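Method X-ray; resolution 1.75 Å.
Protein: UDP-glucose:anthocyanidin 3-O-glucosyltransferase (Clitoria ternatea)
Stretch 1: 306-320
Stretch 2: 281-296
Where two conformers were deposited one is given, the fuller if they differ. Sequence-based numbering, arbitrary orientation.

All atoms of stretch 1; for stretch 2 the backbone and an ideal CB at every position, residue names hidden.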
# COMPACT_ATOMS: atom_id res chain seq x y z
N SER A 306 -8.82 -24.29 -9.60
CA SER A 306 -9.33 -25.07 -10.73
C SER A 306 -8.59 -24.81 -12.04
O SER A 306 -8.70 -25.58 -12.99
CB SER A 306 -10.84 -24.82 -10.93
OG SER A 306 -11.11 -23.44 -11.13
N ILE A 307 -7.82 -23.73 -12.10
CA ILE A 307 -7.10 -23.44 -13.34
C ILE A 307 -5.62 -23.82 -13.29
O ILE A 307 -4.93 -23.77 -14.31
CB ILE A 307 -7.28 -21.98 -13.79
CG1 ILE A 307 -6.58 -21.04 -12.82
CG2 ILE A 307 -8.76 -21.63 -13.95
CD1 ILE A 307 -6.43 -19.63 -13.35
N LEU A 308 -5.14 -24.20 -12.11
CA LEU A 308 -3.78 -24.74 -12.00
C LEU A 308 -3.68 -25.99 -12.85
O LEU A 308 -4.67 -26.71 -13.00
CB LEU A 308 -3.49 -25.10 -10.54
CG LEU A 308 -3.42 -23.95 -9.56
CD1 LEU A 308 -3.20 -24.48 -8.14
CD2 LEU A 308 -2.31 -22.99 -9.94
N PRO A 309 -2.49 -26.26 -13.43
CA PRO A 309 -2.26 -27.46 -14.23
C PRO A 309 -2.70 -28.71 -13.46
O PRO A 309 -2.51 -28.77 -12.24
CB PRO A 309 -0.73 -27.47 -14.42
CG PRO A 309 -0.36 -26.02 -14.38
CD PRO A 309 -1.28 -25.41 -13.35
N LYS A 310 -3.31 -29.67 -14.15
CA LYS A 310 -3.71 -30.90 -13.50
C LYS A 310 -2.50 -31.59 -12.85
O LYS A 310 -1.46 -31.76 -13.49
CB LYS A 310 -4.38 -31.86 -14.50
CG LYS A 310 -4.83 -33.15 -13.85
CD LYS A 310 -5.54 -34.08 -14.83
CE LYS A 310 -6.11 -35.28 -14.08
NZ LYS A 310 -6.68 -36.31 -15.00
N GLY A 311 -2.64 -31.94 -11.58
CA GLY A 311 -1.57 -32.63 -10.87
C GLY A 311 -0.46 -31.76 -10.32
O GLY A 311 0.43 -32.25 -9.62
N PHE A 312 -0.49 -30.46 -10.62
CA PHE A 312 0.58 -29.57 -10.17
C PHE A 312 0.71 -29.54 -8.64
O PHE A 312 1.81 -29.68 -8.10
CB PHE A 312 0.39 -28.15 -10.72
CG PHE A 312 1.07 -27.08 -9.89
CD1 PHE A 312 2.45 -26.92 -9.94
CD2 PHE A 312 0.32 -26.25 -9.07
CE1 PHE A 312 3.07 -25.94 -9.16
CE2 PHE A 312 0.94 -25.27 -8.30
CZ PHE A 312 2.31 -25.12 -8.35
N VAL A 313 -0.40 -29.35 -7.93
CA VAL A 313 -0.32 -29.26 -6.48
C VAL A 313 0.14 -30.59 -5.90
O VAL A 313 0.99 -30.64 -5.01
CB VAL A 313 -1.67 -28.87 -5.84
CG1 VAL A 313 -1.54 -28.83 -4.34
CG2 VAL A 313 -2.12 -27.50 -6.35
N GLU A 314 -0.42 -31.67 -6.42
CA GLU A 314 -0.05 -33.01 -5.97
C GLU A 314 1.43 -33.32 -6.21
O GLU A 314 2.13 -33.78 -5.31
CB GLU A 314 -0.95 -34.06 -6.63
CG GLU A 314 -0.74 -35.45 -6.09
CD GLU A 314 -1.79 -36.44 -6.58
OE1 GLU A 314 -2.82 -35.99 -7.13
OE2 GLU A 314 -1.58 -37.66 -6.40
N ARG A 315 1.91 -33.07 -7.43
CA ARG A 315 3.31 -33.36 -7.75
C ARG A 315 4.31 -32.52 -6.93
O ARG A 315 5.41 -32.99 -6.63
CB ARG A 315 3.59 -33.20 -9.25
CG ARG A 315 2.95 -34.26 -10.15
CD ARG A 315 3.42 -34.08 -11.59
NE ARG A 315 3.20 -32.71 -12.06
CZ ARG A 315 2.11 -32.30 -12.70
NH1 ARG A 315 1.13 -33.15 -12.98
NH2 ARG A 315 2.00 -31.03 -13.07
N THR A 316 3.93 -31.29 -6.57
CA THR A 316 4.84 -30.42 -5.82
C THR A 316 4.61 -30.45 -4.32
O THR A 316 5.25 -29.70 -3.58
CB THR A 316 4.74 -28.95 -6.30
OG1 THR A 316 3.39 -28.50 -6.12
CG2 THR A 316 5.11 -28.84 -7.78
N SER A 317 3.73 -31.33 -3.85
CA SER A 317 3.29 -31.27 -2.46
C SER A 317 4.45 -31.48 -1.49
O SER A 317 4.42 -30.99 -0.36
CB SER A 317 2.19 -32.30 -2.19
OG SER A 317 2.68 -33.62 -2.33
N THR A 318 5.47 -32.21 -1.92
CA THR A 318 6.59 -32.51 -1.04
C THR A 318 7.61 -31.37 -0.93
O THR A 318 8.54 -31.46 -0.13
CB THR A 318 7.28 -33.83 -1.44
OG1 THR A 318 7.55 -33.81 -2.85
CG2 THR A 318 6.38 -35.01 -1.14
N ARG A 319 7.44 -30.31 -1.72
CA ARG A 319 8.37 -29.19 -1.68
C ARG A 319 7.69 -27.83 -1.73
O ARG A 319 8.34 -26.80 -1.72
CB ARG A 319 9.40 -29.28 -2.83
CG ARG A 319 8.79 -29.17 -4.23
CD ARG A 319 9.89 -29.35 -5.28
NE ARG A 319 9.45 -29.18 -6.66
CZ ARG A 319 8.91 -30.14 -7.41
NH1 ARG A 319 8.70 -31.34 -6.89
NH2 ARG A 319 8.57 -29.89 -8.67
N GLY A 320 6.36 -27.82 -1.77
CA GLY A 320 5.67 -26.56 -1.90
C GLY A 320 4.35 -26.58 -1.18
O GLY A 320 3.80 -27.64 -0.90
N UNK A 281 -1.33 -16.51 -16.89
CA UNK A 281 -0.20 -16.20 -16.03
C UNK A 281 -0.20 -17.03 -14.75
O UNK A 281 0.86 -17.36 -14.22
CB UNK A 281 -0.21 -14.71 -15.68
N UNK A 282 -1.39 -17.36 -14.26
CA UNK A 282 -1.49 -18.27 -13.12
C UNK A 282 -0.89 -19.62 -13.52
O UNK A 282 -0.09 -20.20 -12.78
CB UNK A 282 -2.94 -18.43 -12.66
N UNK A 283 -1.25 -20.11 -14.70
CA UNK A 283 -0.68 -21.35 -15.22
C UNK A 283 0.84 -21.24 -15.36
O UNK A 283 1.56 -22.15 -14.97
CB UNK A 283 -1.31 -21.70 -16.57
N UNK A 284 1.30 -20.12 -15.91
CA UNK A 284 2.74 -19.89 -16.08
C UNK A 284 3.48 -19.91 -14.74
O UNK A 284 4.58 -20.46 -14.65
CB UNK A 284 2.98 -18.55 -16.78
N UNK A 285 2.89 -19.28 -13.73
CA UNK A 285 3.49 -19.28 -12.40
C UNK A 285 3.63 -20.71 -11.88
O UNK A 285 4.70 -21.11 -11.41
CB UNK A 285 2.65 -18.44 -11.43
N UNK A 286 2.55 -21.49 -11.98
CA UNK A 286 2.62 -22.89 -11.54
C UNK A 286 3.68 -23.70 -12.29
O UNK A 286 4.48 -24.40 -11.66
CB UNK A 286 1.25 -23.56 -11.72
N UNK A 287 3.70 -23.60 -13.62
CA UNK A 287 4.68 -24.34 -14.41
C UNK A 287 6.12 -23.99 -14.03
O UNK A 287 6.98 -24.87 -13.92
CB UNK A 287 4.46 -24.07 -15.90
N UNK A 288 6.37 -22.70 -13.83
CA UNK A 288 7.72 -22.22 -13.50
C UNK A 288 8.11 -22.68 -12.10
O UNK A 288 9.23 -23.12 -11.88
CB UNK A 288 7.79 -20.69 -13.60
N UNK A 289 7.18 -22.59 -11.16
CA UNK A 289 7.48 -23.03 -9.80
C UNK A 289 7.83 -24.51 -9.80
O UNK A 289 8.84 -24.91 -9.21
CB UNK A 289 6.30 -22.76 -8.87
N UNK A 290 7.02 -25.32 -10.47
CA UNK A 290 7.28 -26.76 -10.51
C UNK A 290 8.61 -27.07 -11.20
O UNK A 290 9.42 -27.85 -10.70
CB UNK A 290 6.14 -27.48 -11.23
N UNK A 291 8.84 -26.45 -12.35
CA UNK A 291 10.04 -26.73 -13.12
C UNK A 291 11.30 -26.26 -12.39
O UNK A 291 12.35 -26.89 -12.50
CB UNK A 291 9.95 -26.06 -14.49
N UNK A 292 11.18 -25.18 -11.61
CA UNK A 292 12.32 -24.60 -10.92
C UNK A 292 12.92 -25.54 -9.88
O UNK A 292 14.12 -25.48 -9.62
CB UNK A 292 11.91 -23.29 -10.25
N UNK A 293 12.07 -26.39 -9.30
CA UNK A 293 12.50 -27.29 -8.25
C UNK A 293 12.68 -26.65 -6.89
O UNK A 293 13.00 -27.34 -5.91
CB UNK A 293 13.82 -27.95 -8.66
N UNK A 294 12.47 -25.33 -6.80
CA UNK A 294 12.70 -24.62 -5.54
C UNK A 294 11.52 -24.84 -4.61
O UNK A 294 10.39 -25.04 -5.07
CB UNK A 294 12.92 -23.13 -5.78
N UNK A 295 11.78 -24.80 -3.30
CA UNK A 295 10.65 -24.84 -2.36
C UNK A 295 9.87 -23.53 -2.43
O UNK A 295 10.45 -22.48 -2.68
CB UNK A 295 11.14 -25.09 -0.93
N UNK A 296 8.56 -23.60 -2.25
CA UNK A 296 7.74 -22.41 -2.40
C UNK A 296 6.51 -22.44 -1.50
O UNK A 296 6.03 -23.51 -1.13
CB UNK A 296 7.31 -22.25 -3.86

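Positions 281 to 291 are helical, and stretch 1 covers one side of that helix. At 281 nothing of stretch 1 is near the CB, so the choice is open. It is Glu281.

At 282 the CB points toward stretch 1 and lies 3.8 Å from Ile307 CD1. A compact apolar side chain suits it. It is Val282, whose CG1 also meets Leu308 CD2 at 3.9 Å.

Position 283 points sideways, with the Ile307 carbonyl and the Pro309 ring nearby. Several apolar residues would serve. Val283 places CG2 3.5 Å from Ile307 O and CG1 4.2 Å from Pro309 CG.

Positions 284, 285 and 288 are out of reach and undetermined here; they are Ala284, Val285 and Ala288.

At 286 the CB points toward stretch 1 into a tight space: 3.5 Å from Pro309 CD, 3.8 Å from Phe312 CE2 and 4.0 Å from Leu308 CD2. Little beyond a methyl group fits. Ala286 CB sits over the face of the Phe312 ring, 3.6 Å from the centroid, in a CH-pi contact.

Position 287 points away and tolerates many residues. Glu287 touches only Pro309. Position 289 points sideways and is loosely restricted; it is Leu289.

At 290 the CB lies beside Phe312 and Thr316, and the Arg315 guanidinium is unpaired within stretch 1 except for NH1, which bonds Lys310 O. An acid long enough to reach it is favoured. Glu290 has chi1 and chi2 both t. Its OE2 accepts from Arg315 NE at 2.7 Å and its OE1 from Arg315 NH2 at 3.0 Å, a two-pronged salt bridge. Its backbone O accepts from Arg319 NH2 at 3.0 Å.

Positions 291 and 292 are open to many residues. They are Glu291 and Ser292.

Position 293 leaves the helix with positive phi, which favours glycine. It is Gly293.

Position 294 points away and is unrestricted by stretch 1. It is Phe294. Its O and Leu289 O accept from a water that also takes a bond from Arg319 NE.

At 295 the CB points sideways, 3.4 Å from Arg319 O. A phi of -71° allows proline, but small or medium residues would also do. Pro295 CA makes a CA-H...O contact with Arg319 O at 3.1 Å.

Position 296 pairs in parallel with Gly320, and its N donates to Arg319 O at 3.3 Å. The bare glycine leaves room for a large flat side chain. Phe296 lays its ring against Gly320 CA, 3.7 Å from the centroid, while its CZ meets Phe312 CZ at 3.9 Å.

Stretch 2 281-296: EVVAVAEALEESGFPF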
# COMPACT_ATOMS: atom_id res chain seq x y z
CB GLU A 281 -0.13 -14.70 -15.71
CG GLU A 281 0.48 -13.92 -16.84
CD GLU A 281 0.63 -12.46 -16.53
OE1 GLU A 281 -0.12 -11.66 -17.11
OE2 GLU A 281 1.52 -12.11 -15.72
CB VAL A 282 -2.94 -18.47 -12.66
CG1 VAL A 282 -2.99 -19.47 -11.51
CG2 VAL A 282 -3.54 -17.14 -12.25
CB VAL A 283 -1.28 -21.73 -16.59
CG1 VAL A 283 -0.50 -22.90 -17.19
CG2 VAL A 283 -2.75 -22.08 -16.44
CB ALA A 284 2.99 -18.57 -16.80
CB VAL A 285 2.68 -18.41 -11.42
CG1 VAL A 285 3.10 -18.68 -9.97
CG2 VAL A 285 2.86 -16.93 -11.78
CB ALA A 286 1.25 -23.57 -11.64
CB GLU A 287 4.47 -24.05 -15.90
CG GLU A 287 3.18 -24.63 -16.44
CD GLU A 287 2.95 -24.28 -17.89
OE1 GLU A 287 3.69 -23.42 -18.42
OE2 GLU A 287 2.03 -24.86 -18.50
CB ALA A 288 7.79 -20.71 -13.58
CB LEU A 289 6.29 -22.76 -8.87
CG LEU A 289 6.12 -21.32 -8.39
CD1 LEU A 289 4.85 -21.19 -7.54
CD2 LEU A 289 7.33 -20.84 -7.60
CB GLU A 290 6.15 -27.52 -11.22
CG GLU A 290 6.42 -29.02 -11.30
CD GLU A 290 5.21 -29.82 -11.74
OE1 GLU A 290 4.17 -29.22 -12.08
OE2 GLU A 290 5.30 -31.07 -11.72
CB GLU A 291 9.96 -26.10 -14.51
CG GLU A 291 10.63 -26.92 -15.60
CD GLU A 291 11.85 -26.24 -16.18
OE1 GLU A 291 11.78 -25.03 -16.49
OE2 GLU A 291 12.89 -26.92 -16.33
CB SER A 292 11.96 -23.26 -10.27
OG SER A 292 11.26 -23.45 -9.05
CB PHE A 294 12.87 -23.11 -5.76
CG PHE A 294 14.07 -22.74 -6.58
CD1 PHE A 294 15.35 -23.11 -6.18
CD2 PHE A 294 13.93 -21.98 -7.74
CE1 PHE A 294 16.46 -22.75 -6.93
CE2 PHE A 294 15.04 -21.61 -8.49
CZ PHE A 294 16.30 -22.00 -8.09
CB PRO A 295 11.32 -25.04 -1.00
CG PRO A 295 12.71 -24.53 -1.18
CD PRO A 295 13.08 -24.80 -2.61
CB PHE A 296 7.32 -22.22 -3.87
CG PHE A 296 6.46 -23.34 -4.41
CD1 PHE A 296 5.07 -23.32 -4.26
CD2 PHE A 296 7.03 -24.41 -5.09
CE1 PHE A 296 4.27 -24.35 -4.76
CE2 PHE A 296 6.24 -25.44 -5.60
CZ PHE A 296 4.86 -25.41 -5.43
O HOH W 1 9.50 -26.56 -7.10
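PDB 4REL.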